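Local structure of RNA-directed RNA polymerase (Infectious pancreatic necrosis virus, 3ZED) at residues L128-F133 with K632-D637; I584-Y589 with S660-D665; Q609-E614 with D654-M659; A615-G620 with E673-Q678. The protein probably replicates and transcribes the viral RNA genome as an RNA-dependent RNA polymerase, joining ribonucleoside triphosphates, and occurs both free and covalently attached to the RNA. All coordinates share one frame; numbering follows the deposited sequence.

How the contacts relate
Contacts 2, 3 and 4 all lie in the thumb region of the polymerase, whereas contact 1 joins helix 625-645 of that region to helix 125-137, far earlier in the chain. Contacts 3 and 4 are buried and share helix 604-621: V611 meets W656 and M659 through purely apolar packing, while L675 packs on L618 and on the arginine R617. Contacts 1 and 2 are only partly buried and more polar, one with an amide beside an imidazole, the other with a serine-carboxylate hydrogen bond. E614, from contact 3, ties three of them together, its carboxylate reaching S635 of contact 1 and the backbone N of L675 in contact 4.

Contact 1: residues L128-F133 with K632-D637; sequences LKQLTF and KHMSLD
Q130 reaches from helix 125-137 to H633 and M634 of helix 625-645, a helix-helix packing that joins the N-terminal part of the chain to the thumb. With Q130 CA 8.1 Å from M634 CA, a side chain of glutamine's length spans the space between the backbones. From CB, which points to the partner helix, the glutamine chain places CG beside its own backbone N (chi1 -68°). CG lies against the thioether end of M634, 3.7 Å from CE and 4.0 Å from SD. A bend at chi2 then brings CD over to the imidazole of H633 while it stays in touch with M634 CE. At the tip, NE2 lies about equally near M634 CE and H633 CE1. Methionine suits its buried place because its flexible, apolar end can follow the aliphatic part of the glutamine; Y613 of helix 604-621 also packs on it. The histidine ring makes an edge-to-face contact with F134 as well. Amide and imidazole planes are only 14° apart, yet OE1 approaches the ring obliquely: Q130 OE1 comes 3.1 Å from H633 ND1, at an angle too poor for a hydrogen bond, and 3.3 Å from H633 CE1.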
loop_
_atom_site.group_PDB
_atom_site.type_symbol
_atom_site.label_atom_id
_atom_site.label_comp_id
_atom_site.label_asym_id
_atom_site.label_seq_id
_atom_site.Cartn_x
_atom_site.Cartn_y
_atom_site.Cartn_z
ATOM N N LEU B 128 24.175 -12.815 -17.674
ATOM C CA LEU B 128 24.034 -14.229 -18.058
ATOM C C LEU B 128 25.342 -14.765 -18.657
ATOM O O LEU B 128 25.723 -15.913 -18.362
ATOM C CB LEU B 128 22.852 -14.434 -19.060
ATOM C CG LEU B 128 22.657 -15.855 -19.633
ATOM C CD1 LEU B 128 22.424 -16.873 -18.518
ATOM C CD2 LEU B 128 21.496 -15.898 -20.601
ATOM N N LYS B 129 26.007 -13.950 -19.518
ATOM C CA LYS B 129 27.304 -14.302 -20.116
ATOM C C LYS B 129 28.357 -14.472 -19.014
ATOM O O LYS B 129 29.068 -15.479 -18.989
ATOM C CB LYS B 129 27.752 -13.243 -21.143
ATOM C CG LYS B 129 27.001 -13.297 -22.470
ATOM C CD LYS B 129 27.075 -11.977 -23.224
ATOM C CE LYS B 129 26.361 -12.063 -24.550
ATOM N NZ LYS B 129 26.006 -10.720 -25.073
ATOM N N GLN B 130 28.403 -13.529 -18.067
ATOM C CA GLN B 130 29.341 -13.534 -16.944
ATOM C C GLN B 130 29.125 -14.753 -16.029
ATOM O O GLN B 130 30.089 -15.431 -15.682
ATOM C CB GLN B 130 29.234 -12.228 -16.148
ATOM C CG GLN B 130 29.726 -11.000 -16.915
ATOM C CD GLN B 130 31.181 -11.074 -17.314
ATOM O OE1 GLN B 130 32.042 -11.521 -16.559
ATOM N NE2 GLN B 130 31.483 -10.638 -18.516
ATOM N N LEU B 131 27.864 -15.076 -15.711
ATOM C CA LEU B 131 27.519 -16.246 -14.900
ATOM C C LEU B 131 28.036 -17.522 -15.555
ATOM O O LEU B 131 28.617 -18.369 -14.861
ATOM C CB LEU B 131 25.999 -16.340 -14.683
ATOM C CG LEU B 131 25.350 -15.288 -13.789
ATOM C CD1 LEU B 131 23.860 -15.292 -13.988
ATOM C CD2 LEU B 131 25.691 -15.502 -12.290
ATOM N N THR B 132 27.850 -17.661 -16.892
ATOM C CA THR B 132 28.321 -18.830 -17.653
ATOM C C THR B 132 29.861 -18.933 -17.608
ATOM O O THR B 132 30.396 -20.036 -17.411
ATOM C CB THR B 132 27.835 -18.777 -19.108
ATOM O OG1 THR B 132 26.434 -18.569 -19.115
ATOM C CG2 THR B 132 28.182 -20.043 -19.887
ATOM N N PHE B 133 30.563 -17.799 -17.797
ATOM C CA PHE B 133 32.028 -17.807 -17.747
ATOM C C PHE B 133 32.525 -18.229 -16.374
ATOM O O PHE B 133 33.449 -19.029 -16.290
ATOM C CB PHE B 133 32.656 -16.445 -18.111
ATOM C CG PHE B 133 34.164 -16.419 -17.868
ATOM C CD1 PHE B 133 35.015 -17.286 -18.554
ATOM C CD2 PHE B 133 34.719 -15.568 -16.913
ATOM C CE1 PHE B 133 36.395 -17.272 -18.318
ATOM C CE2 PHE B 133 36.098 -15.534 -16.701
ATOM C CZ PHE B 133 36.928 -16.368 -17.425
ATOM N N LYS B 632 30.055 -8.956 -8.644
ATOM C CA LYS B 632 31.236 -8.221 -8.149
ATOM C C LYS B 632 32.085 -7.786 -9.348
ATOM O O LYS B 632 32.464 -6.619 -9.443
ATOM C CB LYS B 632 32.076 -9.065 -7.160
ATOM C CG LYS B 632 33.311 -8.355 -6.596
ATOM C CD LYS B 632 34.120 -9.257 -5.656
ATOM C CE LYS B 632 35.079 -8.455 -4.794
ATOM N NZ LYS B 632 35.788 -9.269 -3.748
ATOM N N HIS B 633 32.326 -8.727 -10.281
ATOM C CA HIS B 633 33.077 -8.481 -11.507
ATOM C C HIS B 633 32.433 -7.355 -12.321
ATOM O O HIS B 633 33.118 -6.425 -12.730
ATOM C CB HIS B 633 33.179 -9.758 -12.354
ATOM C CG HIS B 633 33.885 -9.530 -13.655
ATOM N ND1 HIS B 633 33.183 -9.279 -14.819
ATOM C CD2 HIS B 633 35.209 -9.439 -13.918
ATOM C CE1 HIS B 633 34.104 -9.105 -15.761
ATOM N NE2 HIS B 633 35.331 -9.178 -15.262
ATOM N N MET B 634 31.113 -7.427 -12.517
ATOM C CA MET B 634 30.335 -6.428 -13.246
ATOM C C MET B 634 30.416 -5.064 -12.565
ATOM O O MET B 634 30.592 -4.060 -13.247
ATOM C CB MET B 634 28.877 -6.871 -13.377
ATOM C CG MET B 634 28.678 -7.955 -14.402
ATOM S SD MET B 634 28.497 -7.283 -16.068
ATOM C CE MET B 634 30.156 -7.356 -16.650
ATOM N N SER B 635 30.310 -5.040 -11.226
ATOM C CA SER B 635 30.360 -3.824 -10.419
ATOM C C SER B 635 31.739 -3.141 -10.501
ATOM O O SER B 635 31.797 -1.918 -10.640
ATOM C CB SER B 635 30.012 -4.141 -8.970
ATOM O OG SER B 635 30.427 -3.080 -8.127
ATOM N N LEU B 636 32.833 -3.922 -10.424
ATOM C CA LEU B 636 34.190 -3.372 -10.478
ATOM C C LEU B 636 34.554 -2.950 -11.913
ATOM O O LEU B 636 35.184 -1.906 -12.085
ATOM C CB LEU B 636 35.225 -4.354 -9.897
ATOM C CG LEU B 636 35.138 -4.638 -8.371
ATOM C CD1 LEU B 636 36.110 -5.738 -7.955
ATOM C CD2 LEU B 636 35.426 -3.386 -7.537
ATOM N N ASP B 637 34.106 -3.715 -12.936
ATOM C CA ASP B 637 34.338 -3.383 -14.343
ATOM C C ASP B 637 33.608 -2.081 -14.717
ATOM O O ASP B 637 34.181 -1.263 -15.433
ATOM C CB ASP B 637 33.913 -4.532 -15.272
ATOM C CG ASP B 637 34.353 -4.374 -16.719
ATOM O OD1 ASP B 637 35.578 -4.451 -16.982
ATOM O OD2 ASP B 637 33.469 -4.222 -17.596
#

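Contact 2: residues I584-Y589 with S660-D665; sequences IASAAY and SEFGGD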
loop_
_atom_site.group_PDB
_atom_site.type_symbol
_atom_site.label_atom_id
_atom_site.label_comp_id
_atom_site.label_asym_id
_atom_site.label_seq_id
_atom_site.Cartn_x
_atom_site.Cartn_y
_atom_site.Cartn_z
ATOM N N ILE B 584 16.486 -13.885 -8.235
ATOM C CA ILE B 584 16.720 -14.356 -9.608
ATOM C C ILE B 584 15.926 -13.504 -10.618
ATOM O O ILE B 584 16.521 -13.048 -11.591
ATOM C CB ILE B 584 16.412 -15.866 -9.730
ATOM C CG1 ILE B 584 17.344 -16.724 -8.831
ATOM C CG2 ILE B 584 16.401 -16.380 -11.185
ATOM C CD1 ILE B 584 18.883 -16.791 -9.175
ATOM N N ALA B 585 14.633 -13.244 -10.368
ATOM C CA ALA B 585 13.812 -12.437 -11.284
ATOM C C ALA B 585 14.409 -11.038 -11.472
ATOM O O ALA B 585 14.495 -10.552 -12.597
ATOM C CB ALA B 585 12.377 -12.335 -10.766
ATOM N N SER B 586 14.859 -10.431 -10.376
ATOM C CA SER B 586 15.466 -9.093 -10.363
ATOM C C SER B 586 16.848 -9.084 -11.073
ATOM O O SER B 586 17.151 -8.129 -11.800
ATOM C CB SER B 586 15.572 -8.576 -8.936
ATOM O OG SER B 586 15.957 -7.215 -8.945
ATOM N N ALA B 587 17.638 -10.171 -10.937
ATOM C CA ALA B 587 18.918 -10.331 -11.640
ATOM C C ALA B 587 18.695 -10.511 -13.138
ATOM O O ALA B 587 19.456 -9.959 -13.935
ATOM C CB ALA B 587 19.692 -11.533 -11.091
ATOM N N ALA B 588 17.660 -11.280 -13.527
ATOM C CA ALA B 588 17.326 -11.547 -14.931
ATOM C C ALA B 588 16.746 -10.293 -15.620
ATOM O O ALA B 588 17.157 -9.968 -16.737
ATOM C CB ALA B 588 16.335 -12.704 -15.026
ATOM N N TYR B 589 15.797 -9.605 -14.956
ATOM C CA TYR B 589 15.136 -8.422 -15.489
ATOM C C TYR B 589 15.260 -7.229 -14.543
ATOM O O TYR B 589 14.308 -6.923 -13.826
ATOM C CB TYR B 589 13.660 -8.715 -15.788
ATOM C CG TYR B 589 13.496 -9.489 -17.074
ATOM C CD1 TYR B 589 13.462 -8.839 -18.301
ATOM C CD2 TYR B 589 13.421 -10.881 -17.067
ATOM C CE1 TYR B 589 13.351 -9.555 -19.493
ATOM C CE2 TYR B 589 13.324 -11.601 -18.248
ATOM C CZ TYR B 589 13.294 -10.936 -19.461
ATOM O OH TYR B 589 13.210 -11.658 -20.629
ATOM N N SER B 660 17.273 2.693 -7.209
ATOM C CA SER B 660 17.129 1.252 -7.071
ATOM C C SER B 660 15.773 0.837 -6.539
ATOM O O SER B 660 15.203 1.528 -5.720
ATOM C CB SER B 660 18.237 0.717 -6.162
ATOM O OG SER B 660 18.178 -0.690 -6.002
ATOM N N GLU B 661 15.281 -0.329 -6.977
ATOM C CA GLU B 661 14.025 -0.915 -6.471
ATOM C C GLU B 661 14.216 -1.399 -5.009
ATOM O O GLU B 661 13.241 -1.628 -4.314
ATOM C CB GLU B 661 13.550 -2.073 -7.371
ATOM C CG GLU B 661 14.420 -3.320 -7.350
ATOM C CD GLU B 661 13.833 -4.471 -8.146
ATOM O OE1 GLU B 661 12.673 -4.851 -7.871
ATOM O OE2 GLU B 661 14.528 -4.997 -9.044
ATOM N N PHE B 662 15.483 -1.567 -4.574
ATOM C CA PHE B 662 15.858 -2.013 -3.233
ATOM C C PHE B 662 16.266 -0.843 -2.342
ATOM O O PHE B 662 16.701 -1.073 -1.217
ATOM C CB PHE B 662 17.001 -3.052 -3.320
ATOM C CG PHE B 662 16.651 -4.247 -4.180
ATOM C CD1 PHE B 662 15.557 -5.064 -3.863
ATOM C CD2 PHE B 662 17.387 -4.542 -5.322
ATOM C CE1 PHE B 662 15.235 -6.167 -4.663
ATOM C CE2 PHE B 662 17.054 -5.636 -6.127
ATOM C CZ PHE B 662 15.978 -6.434 -5.796
ATOM N N GLY B 663 16.136 0.383 -2.850
ATOM C CA GLY B 663 16.498 1.623 -2.162
ATOM C C GLY B 663 15.758 1.909 -0.868
ATOM O O GLY B 663 16.365 2.393 0.106
ATOM N N GLY B 664 14.464 1.568 -0.855
ATOM C CA GLY B 664 13.557 1.765 0.266
ATOM C C GLY B 664 13.899 1.032 1.548
ATOM O O GLY B 664 13.111 1.076 2.494
ATOM N N ASP B 665 15.055 0.387 1.632
ATOM C CA ASP B 665 15.434 -0.308 2.857
ATOM C C ASP B 665 16.673 0.357 3.523
ATOM O O ASP B 665 16.584 0.896 4.640
ATOM C CB ASP B 665 15.691 -1.803 2.565
ATOM C CG ASP B 665 14.475 -2.610 2.088
ATOM O OD1 ASP B 665 13.582 -2.919 2.941
ATOM O OD2 ASP B 665 14.452 -3.007 0.882
#
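S586 OG gives a short hydrogen bond of 2.6 Å to E661 OE2, the tight point of this meeting between helix 580-588 and the loop that follows helix 650-654. The hydroxyl meets OE2 from above the carboxylate plane, about 50° out of it. It also lies near the plane of the F662 ring at its edge, with S586 OG 3.2 Å from F662 CZ, so the small hydroxyl meets both the acid and the aromatic rim. E661 leaves its backbone with CG between N and the carbonyl carbon (chi1 68°) and then runs out extended. That course lays CG over the centre of the F662 ring, 3.6 Å above its plane, before the carboxylate reaches the serine. A type I turn from S660 to G663, with S660 OG accepting a hydrogen bond from F662 N, an ST turn, sets these two side chains next to each other. The looser side is around E661, which is exposed; its other oxygen, OE1, forms a salt bridge with R308, which probably favours the ionised carboxylate. S586 is buried and also touches I616. Helix 604-621 backs the contact through I616 and V619, while helix 143-156 and strand 157-160 pack against other residues of segment 584-589.

Contact 3: residues Q609-E614 with D654-M659; sequences QIVRYE and DDWNNM
V611, projecting from helix 604-621, packs against W656 and M659 in the loop just after helix 650-654. D654 closes that helix, and at D655 the backbone leaves helical geometry. W656 comes next and makes the closest approach, its CB 3.7 Å from V611 CG2. Its CG sits between the backbone N and the carbonyl carbon (chi1 69°), and the indole stands obliquely to V611, whose CG1 is 4.0 Å from W656 CE3. NE1 is not left without a partner in this buried place, since it donates to I669 O. N657 points its CB away from V611 and lays ND2 over one face of the indole, 3.6 Å above the plane and offset toward the rim, while the same nitrogen bonds to G663 O and L666 O. N657 to M659 form a 3-10 turn in which M659 N bonds to W656 O. That turn brings M659 CB to 4.3 Å from V611 CG1, while the end of the side chain leads away; M659 also packs on F652 and L598. A branched valine suits the site because its two methyls divide the work between tryptophan and methionine. This is apolar core packing of a helix against a loop, within the helical thumb of a viral RNA polymerase.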
loop_
_atom_site.group_PDB
_atom_site.type_symbol
_atom_site.label_atom_id
_atom_site.label_comp_id
_atom_site.label_asym_id
_atom_site.label_seq_id
_atom_site.Cartn_x
_atom_site.Cartn_y
_atom_site.Cartn_z
ATOM N N GLN B 609 24.147 1.771 -13.369
ATOM C CA GLN B 609 24.776 0.504 -13.749
ATOM C C GLN B 609 25.537 -0.104 -12.578
ATOM O O GLN B 609 25.404 -1.304 -12.322
ATOM C CB GLN B 609 25.730 0.711 -14.943
ATOM C CG GLN B 609 25.013 1.004 -16.266
ATOM C CD GLN B 609 24.176 -0.161 -16.763
ATOM O OE1 GLN B 609 24.645 -1.306 -16.880
ATOM N NE2 GLN B 609 22.915 0.117 -17.065
ATOM N N ILE B 610 26.302 0.725 -11.847
ATOM C CA ILE B 610 27.043 0.292 -10.657
ATOM C C ILE B 610 26.034 -0.064 -9.540
ATOM O O ILE B 610 26.191 -1.106 -8.898
ATOM C CB ILE B 610 28.052 1.377 -10.203
ATOM C CG1 ILE B 610 29.142 1.603 -11.293
ATOM C CG2 ILE B 610 28.659 1.041 -8.821
ATOM C CD1 ILE B 610 29.816 2.946 -11.265
ATOM N N VAL B 611 25.025 0.813 -9.312
ATOM C CA VAL B 611 23.983 0.644 -8.295
ATOM C C VAL B 611 23.268 -0.730 -8.477
ATOM O O VAL B 611 23.131 -1.469 -7.511
ATOM C CB VAL B 611 22.986 1.841 -8.290
ATOM C CG1 VAL B 611 21.754 1.560 -7.424
ATOM C CG2 VAL B 611 23.676 3.125 -7.815
ATOM N N ARG B 612 22.853 -1.061 -9.702
ATOM C CA ARG B 612 22.159 -2.307 -10.053
ATOM C C ARG B 612 22.919 -3.553 -9.551
ATOM O O ARG B 612 22.319 -4.396 -8.899
ATOM C CB ARG B 612 21.958 -2.376 -11.576
ATOM C CG ARG B 612 21.495 -3.734 -12.098
ATOM C CD ARG B 612 21.937 -3.938 -13.532
ATOM N NE ARG B 612 21.091 -3.187 -14.454
ATOM C CZ ARG B 612 21.175 -3.265 -15.772
ATOM N NH1 ARG B 612 22.075 -4.060 -16.340
ATOM N NH2 ARG B 612 20.350 -2.565 -16.534
ATOM N N TYR B 613 24.228 -3.650 -9.845
ATOM C CA TYR B 613 25.055 -4.783 -9.434
ATOM C C TYR B 613 25.394 -4.751 -7.939
ATOM O O TYR B 613 25.458 -5.809 -7.341
ATOM C CB TYR B 613 26.318 -4.872 -10.294
ATOM C CG TYR B 613 25.972 -5.200 -11.728
ATOM C CD1 TYR B 613 25.331 -6.397 -12.056
ATOM C CD2 TYR B 613 26.183 -4.273 -12.746
ATOM C CE1 TYR B 613 24.940 -6.676 -13.362
ATOM C CE2 TYR B 613 25.783 -4.537 -14.058
ATOM C CZ TYR B 613 25.161 -5.741 -14.359
ATOM O OH TYR B 613 24.827 -6.052 -15.652
ATOM N N GLU B 614 25.534 -3.570 -7.316
ATOM C CA GLU B 614 25.792 -3.481 -5.884
ATOM C C GLU B 614 24.542 -3.837 -5.068
ATOM O O GLU B 614 24.660 -4.559 -4.079
ATOM C CB GLU B 614 26.300 -2.077 -5.487
ATOM C CG GLU B 614 27.693 -1.719 -5.988
ATOM C CD GLU B 614 28.841 -2.534 -5.425
ATOM O OE1 GLU B 614 29.043 -3.683 -5.875
ATOM O OE2 GLU B 614 29.568 -2.010 -4.559
ATOM N N ASP B 654 26.093 7.988 -3.451
ATOM C CA ASP B 654 25.737 8.264 -2.056
ATOM C C ASP B 654 24.217 8.250 -1.929
ATOM O O ASP B 654 23.673 7.646 -0.995
ATOM C CB ASP B 654 26.308 9.617 -1.554
ATOM C CG ASP B 654 27.822 9.733 -1.400
ATOM O OD1 ASP B 654 28.451 8.762 -0.931
ATOM O OD2 ASP B 654 28.362 10.835 -1.659
ATOM N N ASP B 655 23.523 8.887 -2.889
ATOM C CA ASP B 655 22.051 8.912 -2.894
ATOM C C ASP B 655 21.502 7.867 -3.897
ATOM O O ASP B 655 20.653 8.189 -4.720
ATOM C CB ASP B 655 21.536 10.333 -3.201
ATOM C CG ASP B 655 22.148 11.426 -2.337
ATOM O OD1 ASP B 655 22.236 11.233 -1.100
ATOM O OD2 ASP B 655 22.545 12.471 -2.897
ATOM N N TRP B 656 22.004 6.613 -3.810
ATOM C CA TRP B 656 21.663 5.480 -4.693
ATOM C C TRP B 656 20.224 4.958 -4.548
ATOM O O TRP B 656 19.725 4.295 -5.454
ATOM C CB TRP B 656 22.626 4.308 -4.442
ATOM C CG TRP B 656 22.446 3.638 -3.107
ATOM C CD1 TRP B 656 23.045 3.980 -1.931
ATOM C CD2 TRP B 656 21.629 2.491 -2.824
ATOM N NE1 TRP B 656 22.668 3.112 -0.936
ATOM C CE2 TRP B 656 21.772 2.207 -1.447
ATOM C CE3 TRP B 656 20.767 1.684 -3.599
ATOM C CZ2 TRP B 656 21.070 1.173 -0.823
ATOM C CZ3 TRP B 656 20.088 0.644 -2.981
ATOM C CH2 TRP B 656 20.234 0.401 -1.613
ATOM N N ASN B 657 19.588 5.222 -3.403
ATOM C CA ASN B 657 18.268 4.724 -3.018
ATOM C C ASN B 657 17.179 5.014 -4.051
ATOM O O ASN B 657 16.413 4.111 -4.380
ATOM C CB ASN B 657 17.877 5.269 -1.640
ATOM C CG ASN B 657 18.908 4.905 -0.592
ATOM O OD1 ASN B 657 19.957 5.545 -0.467
ATOM N ND2 ASN B 657 18.712 3.783 0.067
ATOM N N ASN B 658 17.134 6.241 -4.576
ATOM C CA ASN B 658 16.155 6.683 -5.581
ATOM C C ASN B 658 16.346 5.985 -6.954
ATOM O O ASN B 658 15.392 5.924 -7.726
ATOM C CB ASN B 658 16.179 8.208 -5.752
ATOM C CG ASN B 658 17.531 8.839 -5.534
ATOM O OD1 ASN B 658 17.849 9.324 -4.437
ATOM N ND2 ASN B 658 18.372 8.784 -6.552
ATOM N N MET B 659 17.550 5.459 -7.234
ATOM C CA MET B 659 17.902 4.738 -8.463
ATOM C C MET B 659 17.627 3.217 -8.393
ATOM O O MET B 659 17.778 2.518 -9.407
ATOM C CB MET B 659 19.396 4.911 -8.752
ATOM C CG MET B 659 19.811 6.302 -9.072
ATOM S SD MET B 659 21.458 6.276 -9.789
ATOM C CE MET B 659 21.379 7.753 -10.738
#

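Contact 4: residues A615-G620 with E673-Q678; sequences AIRLVG and EPLTNQ
L675 packs against both R617 and L618 of helix 604-621. Along the helix, A615 and I616 look elsewhere, A615 to S660 and I616 to L583 and S586, before R617 turns toward the loop. Its aliphatic root meets the leucine first, R617 CB lying 3.7 Å from L675 CD1. Bent at chi3 (72°), the chain then places its guanidinium so that L675 CB lies 3.7 Å above one face, offset toward the rim. Arginine suits this buried place because its plane can cover an alkyl group while its nitrogens turn to acids: NH1 forms a salt bridge with E614 and NH2 another with E628. A water lies near L675 O and weakly accepts from R617 NH2. L618 follows, its CG 3.7 Å from the same L675 CD1, and the two leucines pack obliquely. The helix widens into a pi-type turn over 617-620, and G620 adopts a positive phi (156°) at which a CB would press on the preceding carbonyl oxygen. L675 sits just before T676, the N-cap of helix 677-683; this is loop-to-helix packing in the thumb core, apolar in the middle, with the charged end of R617 at its border.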
loop_
_atom_site.group_PDB
_atom_site.type_symbol
_atom_site.label_atom_id
_atom_site.label_comp_id
_atom_site.label_asym_id
_atom_site.label_seq_id
_atom_site.Cartn_x
_atom_site.Cartn_y
_atom_site.Cartn_z
ATOM N N ALA B 615 23.347 -3.350 -5.488
ATOM C CA ALA B 615 22.084 -3.601 -4.788
ATOM C C ALA B 615 21.699 -5.071 -4.842
ATOM O O ALA B 615 21.316 -5.611 -3.807
ATOM C CB ALA B 615 20.969 -2.737 -5.344
ATOM N N ILE B 616 21.871 -5.746 -5.998
ATOM C CA ILE B 616 21.566 -7.177 -6.114
ATOM C C ILE B 616 22.492 -7.995 -5.134
ATOM O O ILE B 616 22.031 -8.955 -4.504
ATOM C CB ILE B 616 21.564 -7.713 -7.577
ATOM C CG1 ILE B 616 20.737 -9.005 -7.699
ATOM C CG2 ILE B 616 22.956 -7.907 -8.172
ATOM C CD1 ILE B 616 19.185 -8.818 -7.720
ATOM N N ARG B 617 23.743 -7.545 -4.949
ATOM C CA ARG B 617 24.676 -8.170 -4.008
ATOM C C ARG B 617 24.213 -7.925 -2.564
ATOM O O ARG B 617 24.099 -8.884 -1.806
ATOM C CB ARG B 617 26.098 -7.634 -4.213
ATOM C CG ARG B 617 26.730 -8.024 -5.542
ATOM C CD ARG B 617 28.015 -7.244 -5.795
ATOM N NE ARG B 617 29.086 -7.714 -4.921
ATOM C CZ ARG B 617 30.212 -7.055 -4.674
ATOM N NH1 ARG B 617 30.424 -5.861 -5.213
ATOM N NH2 ARG B 617 31.129 -7.576 -3.880
ATOM N N LEU B 618 23.889 -6.664 -2.216
ATOM C CA LEU B 618 23.454 -6.229 -0.885
ATOM C C LEU B 618 22.241 -6.964 -0.341
ATOM O O LEU B 618 22.214 -7.316 0.843
ATOM C CB LEU B 618 23.088 -4.741 -0.906
ATOM C CG LEU B 618 24.159 -3.717 -0.730
ATOM C CD1 LEU B 618 23.623 -2.361 -1.099
ATOM C CD2 LEU B 618 24.618 -3.672 0.687
ATOM N N VAL B 619 21.212 -7.114 -1.168
ATOM C CA VAL B 619 19.951 -7.707 -0.737
ATOM C C VAL B 619 20.035 -9.220 -0.563
ATOM O O VAL B 619 19.129 -9.783 0.038
ATOM C CB VAL B 619 18.763 -7.304 -1.649
ATOM C CG1 VAL B 619 18.508 -5.808 -1.523
ATOM C CG2 VAL B 619 18.990 -7.730 -3.108
ATOM N N GLY B 620 21.096 -9.855 -1.038
ATOM C CA GLY B 620 21.238 -11.296 -0.843
ATOM C C GLY B 620 22.101 -12.061 -1.814
ATOM O O GLY B 620 22.357 -13.251 -1.603
ATOM N N GLU B 673 31.905 3.627 -2.316
ATOM C CA GLU B 673 33.004 2.666 -2.178
ATOM C C GLU B 673 32.458 1.256 -2.448
ATOM O O GLU B 673 31.289 0.998 -2.130
ATOM C CB GLU B 673 33.688 2.765 -0.803
ATOM C CG GLU B 673 34.724 3.888 -0.722
ATOM C CD GLU B 673 35.841 3.868 -1.754
ATOM O OE1 GLU B 673 36.605 2.877 -1.789
ATOM O OE2 GLU B 673 35.953 4.847 -2.528
ATOM N N PRO B 674 33.236 0.349 -3.090
ATOM C CA PRO B 674 32.698 -0.998 -3.374
ATOM C C PRO B 674 32.274 -1.739 -2.114
ATOM O O PRO B 674 32.822 -1.509 -1.028
ATOM C CB PRO B 674 33.872 -1.728 -4.047
ATOM C CG PRO B 674 34.794 -0.654 -4.498
ATOM C CD PRO B 674 34.632 0.484 -3.551
ATOM N N LEU B 675 31.264 -2.601 -2.260
ATOM C CA LEU B 675 30.719 -3.443 -1.193
ATOM C C LEU B 675 31.825 -4.350 -0.597
ATOM O O LEU B 675 32.587 -4.973 -1.347
ATOM C CB LEU B 675 29.593 -4.308 -1.801
ATOM C CG LEU B 675 28.665 -5.062 -0.863
ATOM C CD1 LEU B 675 27.358 -5.333 -1.554
ATOM C CD2 LEU B 675 29.264 -6.399 -0.420
ATOM N N THR B 676 31.903 -4.409 0.731
ATOM C CA THR B 676 32.846 -5.271 1.468
ATOM C C THR B 676 32.064 -5.973 2.573
ATOM O O THR B 676 30.873 -5.682 2.762
ATOM C CB THR B 676 34.035 -4.476 2.054
ATOM O OG1 THR B 676 33.555 -3.521 3.000
ATOM C CG2 THR B 676 34.927 -3.821 0.994
ATOM N N ASN B 677 32.731 -6.843 3.345
ATOM C CA ASN B 677 32.073 -7.493 4.472
ATOM C C ASN B 677 31.556 -6.446 5.505
ATOM O O ASN B 677 30.522 -6.683 6.112
ATOM C CB ASN B 677 33.004 -8.501 5.151
ATOM C CG ASN B 677 32.284 -9.321 6.172
ATOM O OD1 ASN B 677 31.381 -10.080 5.850
ATOM N ND2 ASN B 677 32.573 -9.078 7.429
ATOM N N GLN B 678 32.260 -5.299 5.693
ATOM C CA GLN B 678 31.824 -4.253 6.647
ATOM C C GLN B 678 30.451 -3.659 6.261
ATOM O O GLN B 678 29.664 -3.329 7.154
ATOM C CB GLN B 678 32.867 -3.134 6.801
ATOM C CG GLN B 678 32.598 -2.184 7.995
ATOM C CD GLN B 678 32.549 -2.894 9.333
ATOM O OE1 GLN B 678 33.486 -3.606 9.740
ATOM N NE2 GLN B 678 31.441 -2.734 10.048
HETATM O O HOH W 1 33.436 -7.367 -1.545
#